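Local coordinates for activated BY transcription factor SSRB (Salmonella enterica, PDB 2WNW), which belongs to glycosyl hydrolase family 30, pairing a TIM-barrel domain with a beta-sandwich domain, at residues A[309-314]-A[392-397]; A[14-19]-A[373-378]. All coordinates share one frame; numbering follows the deposited sequence.

Contact 1: residues A[309-314]-A[392-397]; sequences HWHTYL and LLEEVG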
loop_
_atom_site.group_PDB
_atom_site.type_symbol
_atom_site.label_atom_id
_atom_site.label_comp_id
_atom_site.label_asym_id
_atom_site.label_seq_id
_atom_site.Cartn_x
_atom_site.Cartn_y
_atom_site.Cartn_z
ATOM N N HIS A 309 -19.912 -1.114 9.584
ATOM C CA HIS A 309 -19.046 -1.070 10.760
ATOM C C HIS A 309 -18.006 -2.182 10.681
ATOM O O HIS A 309 -16.845 -1.997 11.052
ATOM C CB HIS A 309 -19.889 -1.198 12.028
ATOM C CG HIS A 309 -20.857 -0.070 12.218
ATOM N ND1 HIS A 309 -21.766 -0.033 13.254
ATOM C CD2 HIS A 309 -21.064 1.058 11.496
ATOM C CE1 HIS A 309 -22.492 1.068 13.161
ATOM N NE2 HIS A 309 -22.087 1.746 12.103
ATOM N N TRP A 310 -18.443 -3.335 10.190
ATOM C CA TRP A 310 -17.590 -4.503 10.003
ATOM C C TRP A 310 -16.460 -4.091 9.064
ATOM O O TRP A 310 -15.279 -4.312 9.349
ATOM C CB TRP A 310 -18.453 -5.626 9.403
ATOM C CG TRP A 310 -17.750 -6.798 8.773
ATOM C CD1 TRP A 310 -17.530 -6.995 7.435
ATOM C CD2 TRP A 310 -17.302 -7.992 9.430
ATOM N NE1 TRP A 310 -16.987 -8.239 7.221
ATOM C CE2 TRP A 310 -16.836 -8.872 8.427
ATOM C CE3 TRP A 310 -17.251 -8.406 10.770
ATOM C CZ2 TRP A 310 -16.325 -10.147 8.720
ATOM C CZ3 TRP A 310 -16.744 -9.676 11.062
ATOM C CH2 TRP A 310 -16.289 -10.529 10.039
ATOM N N HIS A 311 -16.829 -3.460 7.954
ATOM C CA HIS A 311 -15.850 -2.994 6.981
ATOM C C HIS A 311 -14.882 -1.972 7.563
ATOM O O HIS A 311 -13.677 -2.071 7.365
ATOM C CB HIS A 311 -16.540 -2.348 5.780
ATOM C CG HIS A 311 -15.593 -1.638 4.865
ATOM N ND1 HIS A 311 -14.768 -2.305 3.984
ATOM C CD2 HIS A 311 -15.292 -0.323 4.740
ATOM C CE1 HIS A 311 -13.997 -1.431 3.360
ATOM N NE2 HIS A 311 -14.295 -0.222 3.801
ATOM N N THR A 312 -15.413 -0.971 8.260
ATOM C CA THR A 312 -14.560 0.070 8.829
ATOM C C THR A 312 -13.450 -0.496 9.709
ATOM O O THR A 312 -12.288 -0.120 9.558
ATOM C CB THR A 312 -15.401 1.093 9.628
ATOM O OG1 THR A 312 -16.296 1.764 8.729
ATOM C CG2 THR A 312 -14.510 2.123 10.310
ATOM N N TYR A 313 -13.799 -1.407 10.612
ATOM C CA TYR A 313 -12.801 -1.996 11.497
ATOM C C TYR A 313 -11.777 -2.842 10.749
ATOM O O TYR A 313 -10.569 -2.649 10.907
ATOM C CB TYR A 313 -13.471 -2.855 12.582
ATOM C CG TYR A 313 -13.861 -2.084 13.826
ATOM C CD1 TYR A 313 -15.052 -1.356 13.882
ATOM C CD2 TYR A 313 -13.016 -2.053 14.937
ATOM C CE1 TYR A 313 -15.388 -0.611 15.021
ATOM C CE2 TYR A 313 -13.338 -1.312 16.074
ATOM C CZ TYR A 313 -14.522 -0.596 16.110
ATOM O OH TYR A 313 -14.826 0.137 17.231
ATOM N N LEU A 314 -12.251 -3.782 9.934
ATOM C CA LEU A 314 -11.339 -4.653 9.196
ATOM C C LEU A 314 -10.454 -3.903 8.209
ATOM O O LEU A 314 -9.252 -4.151 8.134
ATOM C CB LEU A 314 -12.122 -5.746 8.463
ATOM C CG LEU A 314 -12.730 -6.833 9.354
ATOM C CD1 LEU A 314 -13.644 -7.722 8.521
ATOM C CD2 LEU A 314 -11.616 -7.657 10.001
ATOM N N LEU A 392 -8.864 -5.755 -3.649
ATOM C CA LEU A 392 -10.187 -5.873 -3.040
ATOM C C LEU A 392 -10.147 -7.014 -2.033
ATOM O O LEU A 392 -10.976 -7.092 -1.128
ATOM C CB LEU A 392 -11.264 -6.130 -4.099
ATOM C CG LEU A 392 -11.560 -4.970 -5.055
ATOM C CD1 LEU A 392 -12.722 -5.349 -5.957
ATOM C CD2 LEU A 392 -11.902 -3.709 -4.266
ATOM N N LEU A 393 -9.188 -7.917 -2.213
ATOM C CA LEU A 393 -8.997 -9.007 -1.264
ATOM C C LEU A 393 -7.918 -8.469 -0.330
ATOM O O LEU A 393 -6.721 -8.616 -0.582
ATOM C CB LEU A 393 -8.522 -10.283 -1.971
ATOM C CG LEU A 393 -9.647 -11.111 -2.598
ATOM C CD1 LEU A 393 -9.065 -12.237 -3.440
ATOM C CD2 LEU A 393 -10.534 -11.669 -1.488
ATOM N N GLU A 394 -8.361 -7.803 0.732
ATOM C CA GLU A 394 -7.462 -7.209 1.711
ATOM C C GLU A 394 -6.856 -8.297 2.576
ATOM O O GLU A 394 -7.546 -9.221 2.999
ATOM C CB GLU A 394 -8.231 -6.203 2.574
ATOM C CG GLU A 394 -8.815 -5.041 1.768
ATOM C CD GLU A 394 -9.525 -4.016 2.638
ATOM O OE1 GLU A 394 -9.149 -3.871 3.818
ATOM O OE2 GLU A 394 -10.450 -3.350 2.144
ATOM N N GLU A 395 -5.562 -8.187 2.845
ATOM C CA GLU A 395 -4.894 -9.204 3.637
ATOM C C GLU A 395 -3.640 -8.723 4.345
ATOM O O GLU A 395 -2.962 -7.805 3.887
ATOM C CB GLU A 395 -4.531 -10.385 2.733
ATOM C CG GLU A 395 -3.619 -10.029 1.542
ATOM C CD GLU A 395 -2.164 -9.821 1.940
ATOM O OE1 GLU A 395 -1.712 -10.495 2.889
ATOM O OE2 GLU A 395 -1.464 -9.003 1.298
ATOM N N VAL A 396 -3.343 -9.357 5.475
ATOM C CA VAL A 396 -2.138 -9.053 6.239
ATOM C C VAL A 396 -1.807 -10.291 7.064
ATOM O O VAL A 396 -2.702 -10.935 7.609
ATOM C CB VAL A 396 -2.316 -7.820 7.160
ATOM C CG1 VAL A 396 -3.377 -8.081 8.217
ATOM C CG2 VAL A 396 -0.977 -7.461 7.806
ATOM N N GLY A 397 -0.526 -10.636 7.128
ATOM C CA GLY A 397 -0.123 -11.811 7.878
ATOM C C GLY A 397 0.867 -11.506 8.978
ATOM O O GLY A 397 1.547 -10.481 8.949
#
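Leu314 and Glu394 make the nearest backbone approach, their CA atoms 8.8 Å apart, where a turn of helix 305-322 faces strand 393-399. At that spacing only side chains and one carbonyl bridge the gap. Glu394 does most of the reaching. Its CB is directed toward the helix, and CG and CD run on extended (chi2 -178°), which carries the carboxylate across. OE2 lies 4.2 Å from CE1 of His311 and approaches the imidazole obliquely. OE1 comes to 4.3 Å from the carbonyl O of Leu314. Both are loose contacts, and the two segments share just 68 Å² of buried surface. The polar ends find their stronger partners nearby. OE2 of Glu394 takes a hydrogen bond with ND1 of His315, one turn beyond His311, and the rings of His311 and His315 are stacked. ND1 of His311 is hydrogen-bonded to the hydroxyl of Tyr410, on the adjacent strand 405-411. CD1 of Leu314 lies 3.4 Å above the plane of the Trp310 ring, toward its rim. The contact joins a helix of the barrel domain to a strand of the sandwich domain. Its chemistry is a largely buried polar cluster of one carboxylate and two imidazoles. The carboxylate would probably favour a protonated imidazole on either histidine.

Contact 2: residues A[14-19]-A[373-378]; sequences QFLVER and FCRYVR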
loop_
_atom_site.group_PDB
_atom_site.type_symbol
_atom_site.label_atom_id
_atom_site.label_comp_id
_atom_site.label_asym_id
_atom_site.label_seq_id
_atom_site.Cartn_x
_atom_site.Cartn_y
_atom_site.Cartn_z
ATOM N N GLN A 14 -22.857 -15.718 10.222
ATOM C CA GLN A 14 -21.959 -16.799 10.631
ATOM C C GLN A 14 -20.613 -16.173 10.971
ATOM O O GLN A 14 -19.949 -15.624 10.097
ATOM C CB GLN A 14 -21.763 -17.809 9.500
ATOM C CG GLN A 14 -22.502 -19.116 9.697
ATOM C CD GLN A 14 -23.998 -18.932 9.742
ATOM O OE1 GLN A 14 -24.613 -18.534 8.755
ATOM N NE2 GLN A 14 -24.595 -19.217 10.894
ATOM N N PHE A 15 -20.206 -16.267 12.231
ATOM C CA PHE A 15 -18.943 -15.670 12.650
ATOM C C PHE A 15 -17.958 -16.622 13.312
ATOM O O PHE A 15 -18.338 -17.482 14.106
ATOM C CB PHE A 15 -19.213 -14.511 13.613
ATOM C CG PHE A 15 -19.935 -13.356 12.988
ATOM C CD1 PHE A 15 -19.258 -12.458 12.166
ATOM C CD2 PHE A 15 -21.290 -13.160 13.223
ATOM C CE1 PHE A 15 -19.921 -11.382 11.589
ATOM C CE2 PHE A 15 -21.965 -12.083 12.648
ATOM C CZ PHE A 15 -21.279 -11.194 11.830
ATOM N N LEU A 16 -16.685 -16.438 12.979
ATOM C CA LEU A 16 -15.594 -17.220 13.542
ATOM C C LEU A 16 -15.845 -18.726 13.557
ATOM O O LEU A 16 -15.723 -19.376 14.598
ATOM C CB LEU A 16 -15.299 -16.722 14.961
ATOM C CG LEU A 16 -14.963 -15.229 15.090
ATOM C CD1 LEU A 16 -14.900 -14.841 16.557
ATOM C CD2 LEU A 16 -13.641 -14.930 14.395
ATOM N N VAL A 17 -16.191 -19.277 12.401
ATOM C CA VAL A 17 -16.437 -20.710 12.286
ATOM C C VAL A 17 -15.108 -21.388 11.968
ATOM O O VAL A 17 -14.490 -21.100 10.944
ATOM C CB VAL A 17 -17.449 -21.006 11.167
ATOM C CG1 VAL A 17 -17.695 -22.505 11.065
ATOM C CG2 VAL A 17 -18.751 -20.260 11.442
ATOM N N GLU A 18 -14.665 -22.285 12.846
ATOM C CA GLU A 18 -13.393 -22.966 12.636
ATOM C C GLU A 18 -13.503 -24.389 12.108
ATOM O O GLU A 18 -14.450 -25.112 12.409
ATOM C CB GLU A 18 -12.580 -22.995 13.935
ATOM C CG GLU A 18 -11.176 -23.558 13.740
ATOM C CD GLU A 18 -10.378 -23.655 15.026
ATOM O OE1 GLU A 18 -10.371 -22.679 15.807
ATOM O OE2 GLU A 18 -9.744 -24.708 15.247
ATOM N N ARG A 19 -12.512 -24.779 11.315
ATOM C CA ARG A 19 -12.454 -26.123 10.764
ATOM C C ARG A 19 -11.022 -26.432 10.354
ATOM O O ARG A 19 -10.257 -25.532 9.996
ATOM C CB ARG A 19 -13.403 -26.263 9.569
ATOM C CG ARG A 19 -12.941 -25.621 8.277
ATOM C CD ARG A 19 -14.054 -25.704 7.245
ATOM N NE ARG A 19 -13.604 -25.376 5.897
ATOM C CZ ARG A 19 -12.845 -26.168 5.147
ATOM N NH1 ARG A 19 -12.444 -27.345 5.613
ATOM N NH2 ARG A 19 -12.491 -25.788 3.926
ATOM N N PHE A 373 -8.392 -10.944 14.362
ATOM C CA PHE A 373 -7.017 -10.571 14.687
ATOM C C PHE A 373 -6.601 -10.975 16.110
ATOM O O PHE A 373 -5.735 -11.829 16.310
ATOM C CB PHE A 373 -6.806 -9.054 14.603
ATOM C CG PHE A 373 -6.629 -8.519 13.213
ATOM C CD1 PHE A 373 -7.731 -8.195 12.433
ATOM C CD2 PHE A 373 -5.354 -8.299 12.699
ATOM C CE1 PHE A 373 -7.567 -7.651 11.155
ATOM C CE2 PHE A 373 -5.181 -7.757 11.423
ATOM C CZ PHE A 373 -6.290 -7.433 10.654
ATOM N N CYS A 374 -7.234 -10.337 17.091
ATOM C CA CYS A 374 -6.894 -10.520 18.501
ATOM C C CYS A 374 -6.954 -11.916 19.104
ATOM O O CYS A 374 -6.213 -12.208 20.040
ATOM C CB CYS A 374 -7.721 -9.558 19.363
ATOM S SG CYS A 374 -9.452 -9.997 19.566
ATOM N N ARG A 375 -7.818 -12.777 18.584
ATOM C CA ARG A 375 -7.925 -14.128 19.124
ATOM C C ARG A 375 -6.753 -15.017 18.722
ATOM O O ARG A 375 -6.489 -16.036 19.368
ATOM C CB ARG A 375 -9.231 -14.786 18.654
ATOM C CG ARG A 375 -10.492 -14.050 19.086
ATOM C CD ARG A 375 -11.728 -14.588 18.374
ATOM N NE ARG A 375 -12.195 -15.854 18.933
ATOM C CZ ARG A 375 -12.895 -15.964 20.059
ATOM N NH1 ARG A 375 -13.217 -14.883 20.760
ATOM N NH2 ARG A 375 -13.288 -17.159 20.480
ATOM N N TYR A 376 -6.029 -14.621 17.682
ATOM C CA TYR A 376 -4.935 -15.447 17.178
ATOM C C TYR A 376 -3.535 -14.851 17.139
ATOM O O TYR A 376 -2.555 -15.595 17.123
ATOM C CB TYR A 376 -5.313 -15.939 15.778
ATOM C CG TYR A 376 -6.754 -16.382 15.708
ATOM C CD1 TYR A 376 -7.175 -17.557 16.331
ATOM C CD2 TYR A 376 -7.718 -15.576 15.106
ATOM C CE1 TYR A 376 -8.521 -17.912 16.363
ATOM C CE2 TYR A 376 -9.062 -15.919 15.133
ATOM C CZ TYR A 376 -9.458 -17.084 15.767
ATOM O OH TYR A 376 -10.795 -17.392 15.842
ATOM N N VAL A 377 -3.432 -13.526 17.111
ATOM C CA VAL A 377 -2.125 -12.873 17.063
ATOM C C VAL A 377 -1.705 -12.471 18.475
ATOM O O VAL A 377 -2.460 -11.817 19.196
ATOM C CB VAL A 377 -2.168 -11.625 16.143
ATOM C CG1 VAL A 377 -0.785 -11.011 16.027
ATOM C CG2 VAL A 377 -2.693 -12.020 14.763
ATOM N N ARG A 378 -0.495 -12.863 18.866
ATOM C CA ARG A 378 0.008 -12.577 20.208
ATOM C C ARG A 378 1.022 -11.442 20.269
ATOM O O ARG A 378 1.678 -11.123 19.278
ATOM C CB ARG A 378 0.657 -13.834 20.797
ATOM C CG ARG A 378 -0.233 -15.068 20.826
ATOM C CD ARG A 378 0.574 -16.275 20.373
ATOM N NE ARG A 378 -0.137 -17.542 20.520
ATOM C CZ ARG A 378 0.243 -18.676 19.936
ATOM N NH1 ARG A 378 1.320 -18.699 19.162
ATOM N NH2 ARG A 378 -0.444 -19.794 20.137
#
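Leu16 is the residue of 14-19 that meets 373-378, and it touches Arg375 and Tyr376. The nonpolar packing comes from its two methyl branches, which divide the work. CD1 packs 3.7 Å from CD of Arg375 and equally close to NE. CD1 also lies over one face of the guanidinium. CD2 reaches the end of Tyr376, 4.0 Å from OH. The isobutyl group extends from a backbone with positive phi (47°), at the corner where the chain passes from strand 14-15 to strand 17-25. CG sits anti to the carbonyl carbon (chi1 -57°), and CB is directed toward 373-378.

Within 373-378 the aliphatic start of Arg375 packs on the Tyr376 ring. CB of Arg375 lies 3.6 Å above the centre of that ring. The Arg375 chain then bends at chi3 (77°), and the hydroxyl of Tyr376 lies at the guanidinium edge, in its plane.

The polar bonds lie within 373-378 or run to residues beyond the two segments. The carbonyl O of Phe373 accepts from N of Tyr376 at 3.1 Å and from N of Val377 at 3.0 Å. Both bonds converge on one carbonyl as the chain bends near the end of helix 365-374. NH1 of Arg375 forms a salt bridge with Glu80, and the backbone N of Leu16 is hydrogen-bonded to the hydroxyl of Ser8.

Around this surface contact, Leu16 also packs on Tyr368 and His372 of helix 365-374. Ile6 of strand 2-9 touches both Leu16 and Tyr376, joining the N-terminal strands to the end of that helix.

Overall arrangement
Contacts 1 and 2 both lie where the barrel domain meets the beta sandwich, with centres about 14 Å apart. Both reach the same mixed sheet, contact 1 through strand 393-399 and contact 2 at the corner leading into strand 17-25. They also touch directly. CZ3 of Trp310 packs 3.6 Å from CE1 of Phe15, and CG1 of Val396 lies 3.7 Å from CE2 of Phe373. Phe373 thus links helix 365-374 to strand 393-399. Their segments alternate along the chain: the N-terminal part and the later sandwich strands both meet the barrel here. Contact 1 is buried and polar, whereas contact 2 is a mainly nonpolar contact at the surface.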